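Local coordinates for protein DJ-1 homolog D (Arabidopsis thaliana, PDB 4OGG) that belongs to the DJ-1/PfpI family and carries two copies of the family domain, each with its own modified cysteine, in one chain, at residues I296-M301 against A318-L323; K196-L201 against Y273-I278; K39-S44 against N69-E74; T4-C9 against D81-P86. All coordinates share one frame; numbering follows the deposited sequence.

Contact 1 (I296-M301 against A318-L323); sequences IVKEFM and AAAGVL
V297 sets CG1 anti to its backbone N (chi1 174°), and V322 holds CG2 in the crowded position between its own N and carbonyl carbon. These torsions bring the two methyls together, V297 CG1 to V322 CG2 at 3.8 Å. M301 bends twice: chi2 of -58° places SD, and chi3 of -77° places CE. Its CE comes to 3.6 Å from V322 O, and its CG lies 3.7 Å from V322 CB. V322 CG2 thus touches both V297 CG1 and M301 CG. M301 and V322 cross obliquely. Next to this group V297 CG1 also rests on A320 CB, at 4.0 Å. K298 covers the more exposed flank. Its chain is extended beyond CG, and CE passes 3.5 Å from A320 O. The contact between the segments is van der Waals packing. V297 also touches I316 and L317 of helix 314-320 and L276 of the sheet, and M301 reaches V307. A320 belongs to the last turn of helix 314-320, and V322 follows in the loop after G321. G321 takes a positive phi, and two hydrogen bonds close the helix end behind it. The helix end therefore turns V322 onto helix 291-302. This is a Schellman motif at the end of one helix, packed against a helix that lies on the central sheet of the DJ-1/PfpI alpha/beta fold.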
loop_
_atom_site.group_PDB
_atom_site.type_symbol
_atom_site.label_atom_id
_atom_site.label_comp_id
_atom_site.label_asym_id
_atom_site.label_seq_id
_atom_site.Cartn_x
_atom_site.Cartn_y
_atom_site.Cartn_z
ATOM N N ILE C 296 19.597 30.978 4.543
ATOM C CA ILE C 296 18.326 31.555 4.975
ATOM C C ILE C 296 18.174 31.422 6.487
ATOM O O ILE C 296 17.726 32.350 7.159
ATOM C CB ILE C 296 17.140 30.856 4.278
ATOM C CG1 ILE C 296 17.206 31.113 2.770
ATOM C CG2 ILE C 296 15.821 31.361 4.851
ATOM C CD1 ILE C 296 16.208 30.317 1.964
ATOM N N VAL C 297 18.556 30.268 7.018
ATOM C CA VAL C 297 18.468 30.027 8.451
ATOM C C VAL C 297 19.400 30.957 9.228
ATOM O O VAL C 297 19.016 31.522 10.252
ATOM C CB VAL C 297 18.828 28.568 8.789
ATOM C CG1 VAL C 297 18.865 28.376 10.297
ATOM C CG2 VAL C 297 17.807 27.628 8.164
ATOM N N LYS C 298 20.627 31.104 8.739
ATOM C CA LYS C 298 21.609 31.965 9.389
ATOM C C LYS C 298 21.116 33.408 9.411
ATOM O O LYS C 298 21.311 34.127 10.391
ATOM C CB LYS C 298 22.949 31.886 8.653
ATOM C CG LYS C 298 23.584 30.503 8.670
ATOM C CD LYS C 298 24.861 30.471 7.843
ATOM C CE LYS C 298 25.478 29.084 7.830
ATOM N NZ LYS C 298 26.711 29.045 6.995
ATOM N N GLU C 299 20.472 33.820 8.326
ATOM C CA GLU C 299 19.948 35.174 8.214
ATOM C C GLU C 299 18.889 35.448 9.279
ATOM O O GLU C 299 18.972 36.441 10.002
ATOM C CB GLU C 299 19.358 35.393 6.822
ATOM C CG GLU C 299 18.963 36.828 6.539
ATOM C CD GLU C 299 18.604 37.052 5.087
ATOM O OE1 GLU C 299 19.437 36.727 4.213
ATOM O OE2 GLU C 299 17.493 37.557 4.818
ATOM N N PHE C 300 17.893 34.571 9.377
ATOM C CA PHE C 300 16.838 34.744 10.372
ATOM C C PHE C 300 17.401 34.697 11.782
ATOM O O PHE C 300 16.987 35.464 12.650
ATOM C CB PHE C 300 15.766 33.660 10.230
ATOM C CG PHE C 300 14.764 33.932 9.145
ATOM C CD1 PHE C 300 15.094 33.754 7.805
ATOM C CD2 PHE C 300 13.482 34.372 9.468
ATOM C CE1 PHE C 300 14.160 34.007 6.802
ATOM C CE2 PHE C 300 12.542 34.629 8.473
ATOM C CZ PHE C 300 12.881 34.446 7.138
ATOM N N MET C 301 18.341 33.789 12.013
ATOM C CA MET C 301 18.946 33.659 13.331
ATOM C C MET C 301 19.742 34.912 13.686
ATOM O O MET C 301 19.729 35.357 14.835
ATOM C CB MET C 301 19.848 32.421 13.380
ATOM C CG MET C 301 19.090 31.095 13.278
ATOM S SD MET C 301 17.849 30.880 14.584
ATOM C CE MET C 301 18.890 30.445 15.970
ATOM N N ALA C 318 21.138 22.599 13.012
ATOM C CA ALA C 318 22.410 22.030 13.434
ATOM C C ALA C 318 23.447 22.169 12.324
ATOM O O ALA C 318 24.596 22.540 12.575
ATOM C CB ALA C 318 22.224 20.562 13.800
ATOM N N ALA C 319 23.037 21.874 11.094
ATOM C CA ALA C 319 23.939 21.963 9.953
ATOM C C ALA C 319 24.340 23.413 9.692
ATOM O O ALA C 319 25.437 23.689 9.199
ATOM C CB ALA C 319 23.273 21.370 8.713
ATOM N N ALA C 320 23.443 24.336 10.028
ATOM C CA ALA C 320 23.695 25.758 9.833
ATOM C C ALA C 320 24.607 26.303 10.927
ATOM O O ALA C 320 25.086 27.433 10.839
ATOM C CB ALA C 320 22.378 26.520 9.822
ATOM N N GLY C 321 24.833 25.495 11.958
ATOM C CA GLY C 321 25.689 25.903 13.058
ATOM C C GLY C 321 25.095 27.005 13.913
ATOM O O GLY C 321 25.814 27.691 14.643
ATOM N N VAL C 322 23.779 27.172 13.835
ATOM C CA VAL C 322 23.099 28.207 14.602
ATOM C C VAL C 322 22.574 27.716 15.947
ATOM O O VAL C 322 21.809 28.414 16.610
ATOM C CB VAL C 322 21.922 28.800 13.797
ATOM C CG1 VAL C 322 22.437 29.430 12.516
ATOM C CG2 VAL C 322 20.907 27.710 13.479
ATOM N N LEU C 323 22.990 26.520 16.356
ATOM C CA LEU C 323 22.539 25.964 17.627
ATOM C C LEU C 323 23.559 26.111 18.750
ATOM O O LEU C 323 23.272 25.783 19.902
ATOM C CB LEU C 323 22.175 24.485 17.460
ATOM C CG LEU C 323 20.940 24.185 16.605
ATOM C CD1 LEU C 323 20.726 22.683 16.535
ATOM C CD2 LEU C 323 19.717 24.869 17.202
#

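Contact 2 (K196-L201 against Y273-I278); sequences KRILFL and YDALVI
V277 lies over one face of the F200 ring. V277 CB is 3.6 Å from the F200 ring centroid, and both side chains point the same way. I198 lies on the same side of the sheet as F200 and V277, and its CD1 presses on A275 CB at 3.5 Å, tighter than usual. On the other side of the sheet L199 CB sits over the centre of the Y273 ring, 3.8 Å from its centroid. L276 CD1 touches L201 CG at 3.7 Å and also meets L199 CD2. Between these two sides run parallel-strand bonds, L199 N to A275 O, V277 N to L199 O and L201 N to V277 O. The polar edge is at R197. Its N donates to D274 OD2 at 2.8 Å, on the anti lone pair, and its O accepts from D274 N at 2.7 Å. The R197 guanidinium uses NE on S272 O, while Y273 OH bonds D226. D274 thus grips the R197 backbone at both ends, and the strand pairing starts on a side chain. K196 NZ, hydrogen-bonded to G193 O, is 6.2 Å from D274 OD2. R197 NE is 5.9 Å from D274 OD2, so the charged atoms do not touch. Their charges may still favour the ionised carboxylate.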
loop_
_atom_site.group_PDB
_atom_site.type_symbol
_atom_site.label_atom_id
_atom_site.label_comp_id
_atom_site.label_asym_id
_atom_site.label_seq_id
_atom_site.Cartn_x
_atom_site.Cartn_y
_atom_site.Cartn_z
ATOM N N LYS C 196 1.581 39.393 9.623
ATOM C CA LYS C 196 2.943 38.880 9.536
ATOM C C LYS C 196 3.134 38.003 8.303
ATOM O O LYS C 196 2.180 37.431 7.779
ATOM C CB LYS C 196 3.271 38.057 10.787
ATOM C CG LYS C 196 3.133 38.805 12.104
ATOM C CD LYS C 196 4.152 39.929 12.225
ATOM C CE LYS C 196 4.101 40.573 13.602
ATOM N NZ LYS C 196 2.756 41.142 13.913
ATOM N N ARG C 197 4.377 37.909 7.842
ATOM C CA ARG C 197 4.719 37.082 6.691
ATOM C C ARG C 197 5.596 35.945 7.205
ATOM O O ARG C 197 6.623 36.184 7.844
ATOM C CB ARG C 197 5.480 37.898 5.646
ATOM C CG ARG C 197 4.632 38.938 4.937
ATOM C CD ARG C 197 5.487 39.842 4.063
ATOM N NE ARG C 197 6.223 39.103 3.040
ATOM C CZ ARG C 197 5.657 38.476 2.015
ATOM N NH1 ARG C 197 4.338 38.493 1.868
ATOM N NH2 ARG C 197 6.410 37.838 1.130
ATOM N N ILE C 198 5.186 34.711 6.928
ATOM C CA ILE C 198 5.922 33.541 7.392
ATOM C C ILE C 198 6.401 32.671 6.234
ATOM O O ILE C 198 5.657 32.425 5.284
ATOM C CB ILE C 198 5.036 32.677 8.320
ATOM C CG1 ILE C 198 4.291 33.573 9.315
ATOM C CG2 ILE C 198 5.889 31.654 9.055
ATOM C CD1 ILE C 198 5.186 34.383 10.221
ATOM N N LEU C 199 7.648 32.211 6.320
ATOM C CA LEU C 199 8.232 31.352 5.291
ATOM C C LEU C 199 8.421 29.930 5.812
ATOM O O LEU C 199 8.956 29.727 6.899
ATOM C CB LEU C 199 9.592 31.896 4.838
ATOM C CG LEU C 199 10.349 31.017 3.837
ATOM C CD1 LEU C 199 9.584 30.960 2.527
ATOM C CD2 LEU C 199 11.744 31.570 3.609
ATOM N N PHE C 200 7.978 28.953 5.027
ATOM C CA PHE C 200 8.105 27.543 5.390
ATOM C C PHE C 200 9.131 26.864 4.497
ATOM O O PHE C 200 9.017 26.916 3.275
ATOM C CB PHE C 200 6.766 26.820 5.217
ATOM C CG PHE C 200 5.907 26.818 6.444
ATOM C CD1 PHE C 200 5.473 28.011 7.014
ATOM C CD2 PHE C 200 5.516 25.615 7.024
ATOM C CE1 PHE C 200 4.658 28.004 8.145
ATOM C CE2 PHE C 200 4.702 25.597 8.152
ATOM C CZ PHE C 200 4.272 26.794 8.715
ATOM N N LEU C 201 10.133 26.235 5.104
ATOM C CA LEU C 201 11.152 25.519 4.343
ATOM C C LEU C 201 10.656 24.088 4.176
ATOM O O LEU C 201 10.718 23.288 5.110
ATOM C CB LEU C 201 12.485 25.535 5.091
ATOM C CG LEU C 201 13.148 26.910 5.197
ATOM C CD1 LEU C 201 14.344 26.848 6.130
ATOM C CD2 LEU C 201 13.567 27.365 3.803
ATOM N N TYR C 273 10.289 38.454 5.229
ATOM C CA TYR C 273 9.552 37.608 6.160
ATOM C C TYR C 273 9.806 37.972 7.614
ATOM O O TYR C 273 10.872 38.475 7.966
ATOM C CB TYR C 273 9.914 36.141 5.912
ATOM C CG TYR C 273 9.450 35.654 4.565
ATOM C CD1 TYR C 273 8.121 35.290 4.356
ATOM C CD2 TYR C 273 10.322 35.619 3.478
ATOM C CE1 TYR C 273 7.670 34.904 3.099
ATOM C CE2 TYR C 273 9.880 35.237 2.215
ATOM C CZ TYR C 273 8.553 34.882 2.033
ATOM O OH TYR C 273 8.105 34.517 0.788
ATOM N N ASP C 274 8.812 37.712 8.455
ATOM C CA ASP C 274 8.913 38.014 9.873
ATOM C C ASP C 274 9.272 36.780 10.689
ATOM O O ASP C 274 9.695 36.894 11.840
ATOM C CB ASP C 274 7.590 38.594 10.372
ATOM C CG ASP C 274 7.170 39.822 9.592
ATOM O OD1 ASP C 274 7.895 40.837 9.653
ATOM O OD2 ASP C 274 6.121 39.770 8.915
ATOM N N ALA C 275 9.094 35.601 10.099
ATOM C CA ALA C 275 9.402 34.355 10.795
ATOM C C ALA C 275 9.653 33.184 9.850
ATOM O O ALA C 275 9.236 33.191 8.692
ATOM C CB ALA C 275 8.277 34.005 11.764
ATOM N N LEU C 276 10.340 32.172 10.369
ATOM C CA LEU C 276 10.667 30.980 9.601
ATOM C C LEU C 276 10.150 29.745 10.324
ATOM O O LEU C 276 10.273 29.635 11.544
ATOM C CB LEU C 276 12.185 30.867 9.437
ATOM C CG LEU C 276 12.739 29.733 8.573
ATOM C CD1 LEU C 276 12.371 29.967 7.112
ATOM C CD2 LEU C 276 14.255 29.673 8.734
ATOM N N VAL C 277 9.564 28.820 9.576
ATOM C CA VAL C 277 9.059 27.587 10.165
ATOM C C VAL C 277 9.651 26.405 9.403
ATOM O O VAL C 277 9.702 26.410 8.168
ATOM C CB VAL C 277 7.521 27.511 10.102
ATOM C CG1 VAL C 277 7.049 26.210 10.734
ATOM C CG2 VAL C 277 6.906 28.706 10.832
ATOM N N ILE C 278 10.102 25.396 10.140
ATOM C CA ILE C 278 10.700 24.223 9.518
ATOM C C ILE C 278 9.999 22.927 9.898
ATOM O O ILE C 278 10.158 22.427 11.016
ATOM C CB ILE C 278 12.188 24.079 9.901
ATOM C CG1 ILE C 278 12.944 25.366 9.566
ATOM C CG2 ILE C 278 12.802 22.897 9.151
ATOM C CD1 ILE C 278 14.417 25.325 9.933
#

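Contact 3 (K39-S44 against N69-E74); sequences KKAGDS and NATFDE
The runs K39-A41 and N69-F72 pass with end-to-end directions 141° apart, and K40 CA comes to 4.2 Å from T71 CA. A type II beta turn from K40 to D43 forms the first side, in the surface loop before strand 44-51. T71 carries the contact. Its OG1 lies beside its own backbone N (chi1 -54°) and accepts from A41 N at 3.1 Å, nearly straight at 168°. K40 and T71 lie side by side, pointing the same way. A41 CB packs on the other loop, 3.5 Å from N69 C. The turn has its own brace: K40 N donates to D43 OD2 from above the carboxylate plane. G42 takes the positive-phi corner of the turn. K39 NZ bonds S44 O and makes a salt bridge to D11. N69 binds strand 30-35 through V32 O and T34 N, which ties the second loop to the sheet. F72 turns its ring to helix 98-110. Water fills in where the backbones do not bond directly. One water lies near K39 O and A70 O and accepts from F72 N. A second water donates to K39 O at 2.8 Å and accepts from D73 N at 2.9 Å.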
loop_
_atom_site.group_PDB
_atom_site.type_symbol
_atom_site.label_atom_id
_atom_site.label_comp_id
_atom_site.label_asym_id
_atom_site.label_seq_id
_atom_site.Cartn_x
_atom_site.Cartn_y
_atom_site.Cartn_z
ATOM N N LYS C 39 -17.099 4.690 21.350
ATOM C CA LYS C 39 -15.706 4.663 21.779
ATOM C C LYS C 39 -15.484 5.555 22.988
ATOM O O LYS C 39 -16.260 6.477 23.239
ATOM C CB LYS C 39 -14.782 5.091 20.633
ATOM C CG LYS C 39 -14.864 4.169 19.428
ATOM C CD LYS C 39 -13.738 4.393 18.429
ATOM C CE LYS C 39 -13.828 3.368 17.304
ATOM N NZ LYS C 39 -12.654 3.403 16.386
ATOM N N LYS C 40 -14.419 5.275 23.731
ATOM C CA LYS C 40 -14.099 6.038 24.930
ATOM C C LYS C 40 -12.771 6.763 24.782
ATOM O O LYS C 40 -11.997 6.482 23.865
ATOM C CB LYS C 40 -14.023 5.104 26.140
ATOM C CG LYS C 40 -15.211 4.165 26.288
ATOM C CD LYS C 40 -15.091 3.318 27.550
ATOM C CE LYS C 40 -13.802 2.509 27.563
ATOM N NZ LYS C 40 -13.706 1.642 28.775
ATOM N N ALA C 41 -12.509 7.697 25.692
ATOM C CA ALA C 41 -11.263 8.445 25.667
ATOM C C ALA C 41 -10.117 7.446 25.691
ATOM O O ALA C 41 -10.139 6.476 26.452
ATOM C CB ALA C 41 -11.177 9.372 26.875
ATOM N N GLY C 42 -9.115 7.686 24.854
ATOM C CA GLY C 42 -7.984 6.785 24.788
ATOM C C GLY C 42 -8.082 5.864 23.586
ATOM O O GLY C 42 -7.065 5.353 23.117
ATOM N N ASP C 43 -9.299 5.637 23.094
ATOM C CA ASP C 43 -9.497 4.779 21.927
ATOM C C ASP C 43 -9.036 5.514 20.677
ATOM O O ASP C 43 -8.937 6.740 20.672
ATOM C CB ASP C 43 -10.970 4.395 21.757
ATOM C CG ASP C 43 -11.432 3.371 22.771
ATOM O OD1 ASP C 43 -10.576 2.704 23.390
ATOM O OD2 ASP C 43 -12.659 3.221 22.931
ATOM N N SER C 44 -8.767 4.762 19.615
ATOM C CA SER C 44 -8.307 5.360 18.371
ATOM C C SER C 44 -9.268 5.156 17.210
ATOM O O SER C 44 -10.078 4.225 17.202
ATOM C CB SER C 44 -6.935 4.792 17.994
ATOM O OG SER C 44 -7.009 3.391 17.802
ATOM N N ASN C 69 -9.766 11.897 23.052
ATOM C CA ASN C 69 -9.462 12.318 24.415
ATOM C C ASN C 69 -10.713 12.474 25.273
ATOM O O ASN C 69 -10.636 12.921 26.420
ATOM C CB ASN C 69 -8.648 13.625 24.424
ATOM C CG ASN C 69 -9.441 14.831 23.948
ATOM O OD1 ASN C 69 -10.637 14.748 23.677
ATOM N ND2 ASN C 69 -8.768 15.971 23.859
ATOM N N ALA C 70 -11.860 12.092 24.723
ATOM C CA ALA C 70 -13.122 12.183 25.448
ATOM C C ALA C 70 -14.044 11.011 25.124
ATOM O O ALA C 70 -13.865 10.319 24.118
ATOM C CB ALA C 70 -13.813 13.498 25.136
ATOM N N THR C 71 -15.039 10.802 25.979
ATOM C CA THR C 71 -15.983 9.705 25.817
ATOM C C THR C 71 -17.361 10.196 25.378
ATOM O O THR C 71 -18.061 10.882 26.124
ATOM C CB THR C 71 -16.110 8.913 27.139
ATOM O OG1 THR C 71 -14.802 8.510 27.575
ATOM C CG2 THR C 71 -16.986 7.677 26.948
ATOM N N PHE C 72 -17.742 9.821 24.159
ATOM C CA PHE C 72 -19.016 10.209 23.564
ATOM C C PHE C 72 -20.220 10.049 24.496
ATOM O O PHE C 72 -21.012 10.977 24.666
ATOM C CB PHE C 72 -19.247 9.391 22.286
ATOM C CG PHE C 72 -20.449 9.819 21.500
ATOM C CD1 PHE C 72 -21.729 9.420 21.878
ATOM C CD2 PHE C 72 -20.307 10.650 20.395
ATOM C CE1 PHE C 72 -22.850 9.848 21.166
ATOM C CE2 PHE C 72 -21.419 11.084 19.677
ATOM C CZ PHE C 72 -22.694 10.683 20.064
ATOM N N ASP C 73 -20.343 8.868 25.090
ATOM C CA ASP C 73 -21.447 8.540 25.986
ATOM C C ASP C 73 -21.506 9.400 27.251
ATOM O O ASP C 73 -22.532 9.444 27.933
ATOM C CB ASP C 73 -21.357 7.054 26.359
ATOM C CG ASP C 73 -22.516 6.585 27.219
ATOM O OD1 ASP C 73 -22.623 7.035 28.379
ATOM O OD2 ASP C 73 -23.320 5.760 26.734
ATOM N N GLU C 74 -20.413 10.093 27.553
ATOM C CA GLU C 74 -20.342 10.932 28.745
ATOM C C GLU C 74 -20.334 12.428 28.442
ATOM O O GLU C 74 -20.061 13.244 29.322
ATOM C CB GLU C 74 -19.094 10.567 29.550
ATOM C CG GLU C 74 -19.172 9.206 30.220
ATOM C CD GLU C 74 -17.818 8.709 30.689
ATOM O OE1 GLU C 74 -17.014 9.530 31.176
ATOM O OE2 GLU C 74 -17.564 7.492 30.579
HETATM O O HOH W 1 -15.634 8.953 22.348
HETATM O O HOH W 2 -18.839 6.467 24.374
#

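Contact 4 (T4-C9 against D81-P86); sequences TVLILC and DGLVIP
V5 and V84 meet in the tightly packed part, with V5 CG1 3.7 Å from V84 CG2. V5 is paired with G82, which offers no side chain, and V5 CG1 also lies 3.5 Å from G82 O. I7 lies beside V84 and points the same way. Its CG2, anti to the backbone N, touches P86 CG at 3.6 Å, and the two side chains cross at about a right angle. On the opposite face L83 CD1 comes within 3.3 Å of L6 O, while L83 also packs on L103 and F107 of helix 98-110. The backbones are parallel strands. L6 N bonds G82 O, V84 N bonds L6 O, and L8 N bonds V84 O. They are the neighbours 3-8 and 82-85 in a six-stranded mixed sheet of order 2-1-3-4-6-5, the core of the DJ-1/PfpI alpha/beta fold. Helices 15-27 and 98-110 cover its two faces. Packing is looser between L8 and I85, where L8 CD2 stays 4.4 Å from I85 CG1. P86, next in the chain, is close again. It has no N-H to give to L8 O, and its CD lies 3.2 Å from that oxygen instead. A water donates to both L8 O and P86 O there. The other loose part is the partly exposed end, where T4 and D81 touch mainly through polar atoms. D81 OD2 accepts from T4 N at 2.8 Å on its anti lone pair. D81 N returns a bond to T4 O at 2.7 Å.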
loop_
_atom_site.group_PDB
_atom_site.type_symbol
_atom_site.label_atom_id
_atom_site.label_comp_id
_atom_site.label_asym_id
_atom_site.label_seq_id
_atom_site.Cartn_x
_atom_site.Cartn_y
_atom_site.Cartn_z
ATOM N N THR C 4 -14.470 26.016 25.147
ATOM C CA THR C 4 -14.339 24.572 25.002
ATOM C C THR C 4 -15.127 24.121 23.778
ATOM O O THR C 4 -16.317 24.407 23.652
ATOM C CB THR C 4 -14.854 23.848 26.259
ATOM O OG1 THR C 4 -14.144 24.336 27.403
ATOM C CG2 THR C 4 -14.629 22.348 26.147
ATOM N N VAL C 5 -14.452 23.413 22.878
ATOM C CA VAL C 5 -15.068 22.938 21.648
ATOM C C VAL C 5 -15.069 21.416 21.562
ATOM O O VAL C 5 -14.145 20.755 22.041
ATOM C CB VAL C 5 -14.319 23.511 20.422
ATOM C CG1 VAL C 5 -14.774 22.823 19.145
ATOM C CG2 VAL C 5 -14.559 25.013 20.329
ATOM N N LEU C 6 -16.110 20.870 20.947
ATOM C CA LEU C 6 -16.237 19.429 20.773
ATOM C C LEU C 6 -16.073 19.090 19.289
ATOM O O LEU C 6 -16.623 19.777 18.431
ATOM C CB LEU C 6 -17.616 18.962 21.247
ATOM C CG LEU C 6 -17.909 17.463 21.180
ATOM C CD1 LEU C 6 -17.004 16.728 22.164
ATOM C CD2 LEU C 6 -19.375 17.206 21.514
ATOM N N ILE C 7 -15.297 18.052 18.992
ATOM C CA ILE C 7 -15.113 17.623 17.609
ATOM C C ILE C 7 -15.772 16.253 17.470
ATOM O O ILE C 7 -15.465 15.319 18.220
ATOM C CB ILE C 7 -13.615 17.521 17.214
ATOM C CG1 ILE C 7 -12.953 18.902 17.299
ATOM C CG2 ILE C 7 -13.490 16.980 15.786
ATOM C CD1 ILE C 7 -11.493 18.923 16.839
ATOM N N LEU C 8 -16.697 16.154 16.523
ATOM C CA LEU C 8 -17.427 14.917 16.263
ATOM C C LEU C 8 -16.615 14.041 15.315
ATOM O O LEU C 8 -16.619 14.249 14.101
ATOM C CB LEU C 8 -18.789 15.250 15.655
ATOM C CG LEU C 8 -19.695 14.103 15.205
ATOM C CD1 LEU C 8 -19.960 13.154 16.364
ATOM C CD2 LEU C 8 -20.997 14.684 14.680
ATOM N N CYS C 9 -15.926 13.054 15.881
ATOM C CA CYS C 9 -15.073 12.151 15.111
ATOM C C CYS C 9 -15.716 10.819 14.750
ATOM O O CYS C 9 -16.743 10.430 15.307
ATOM C CB CYS C 9 -13.778 11.876 15.885
ATOM S SG CYS C 9 -12.860 13.354 16.359
ATOM N N ASP C 81 -18.885 25.200 23.880
ATOM C CA ASP C 81 -19.234 26.471 23.261
ATOM C C ASP C 81 -19.385 26.351 21.750
ATOM O O ASP C 81 -20.030 27.186 21.119
ATOM C CB ASP C 81 -18.163 27.510 23.587
ATOM C CG ASP C 81 -17.976 27.694 25.080
ATOM O OD1 ASP C 81 -18.952 28.089 25.752
ATOM O OD2 ASP C 81 -16.863 27.437 25.582
ATOM N N GLY C 82 -18.787 25.313 21.172
ATOM C CA GLY C 82 -18.875 25.125 19.736
ATOM C C GLY C 82 -18.655 23.682 19.325
ATOM O O GLY C 82 -18.126 22.884 20.098
ATOM N N LEU C 83 -19.060 23.357 18.102
ATOM C CA LEU C 83 -18.928 22.005 17.570
ATOM C C LEU C 83 -18.260 22.028 16.200
ATOM O O LEU C 83 -18.547 22.898 15.378
ATOM C CB LEU C 83 -20.310 21.360 17.439
ATOM C CG LEU C 83 -20.382 19.986 16.760
ATOM C CD1 LEU C 83 -19.693 18.938 17.633
ATOM C CD2 LEU C 83 -21.842 19.609 16.525
ATOM N N VAL C 84 -17.366 21.071 15.966
ATOM C CA VAL C 84 -16.673 20.956 14.685
ATOM C C VAL C 84 -16.985 19.576 14.118
ATOM O O VAL C 84 -16.907 18.579 14.837
ATOM C CB VAL C 84 -15.139 21.096 14.851
ATOM C CG1 VAL C 84 -14.446 20.933 13.497
ATOM C CG2 VAL C 84 -14.808 22.457 15.448
ATOM N N ILE C 85 -17.354 19.522 12.842
ATOM C CA ILE C 85 -17.669 18.251 12.192
ATOM C C ILE C 85 -16.737 18.010 11.010
ATOM O O ILE C 85 -16.938 18.568 9.929
ATOM C CB ILE C 85 -19.121 18.212 11.659
ATOM C CG1 ILE C 85 -20.109 18.553 12.776
ATOM C CG2 ILE C 85 -19.441 16.809 11.119
ATOM C CD1 ILE C 85 -21.557 18.573 12.327
ATOM N N PRO C 86 -15.700 17.179 11.204
ATOM C CA PRO C 86 -14.744 16.873 10.136
ATOM C C PRO C 86 -15.413 16.102 9.009
ATOM O O PRO C 86 -16.487 15.522 9.190
ATOM C CB PRO C 86 -13.693 16.015 10.840
ATOM C CG PRO C 86 -13.753 16.490 12.270
ATOM C CD PRO C 86 -15.247 16.611 12.487
HETATM O O HOH W 3 -16.596 13.341 11.133
#

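Contacts 2 and 4 are the equivalent strand pairs of the two family copies, with centres about 29 Å apart on opposite sides of the chain centre. Each copy adds a peripheral contact. Contact 1 touches contact 2, with F300 CE2 3.5 Å from A275 C. Contact 3 is nested in the loop closed by contact 4, and they meet at F72 CE2 and L8 CD1, 4.2 Å apart. Contacts 1 and 3 are far from each other, about 43 Å between centres. The modified cysteines of the two copies follow strands 114-116 and 307-309. Those strands neighbour 82-85 of contact 4 and 275-278 of contact 2 in the sheets.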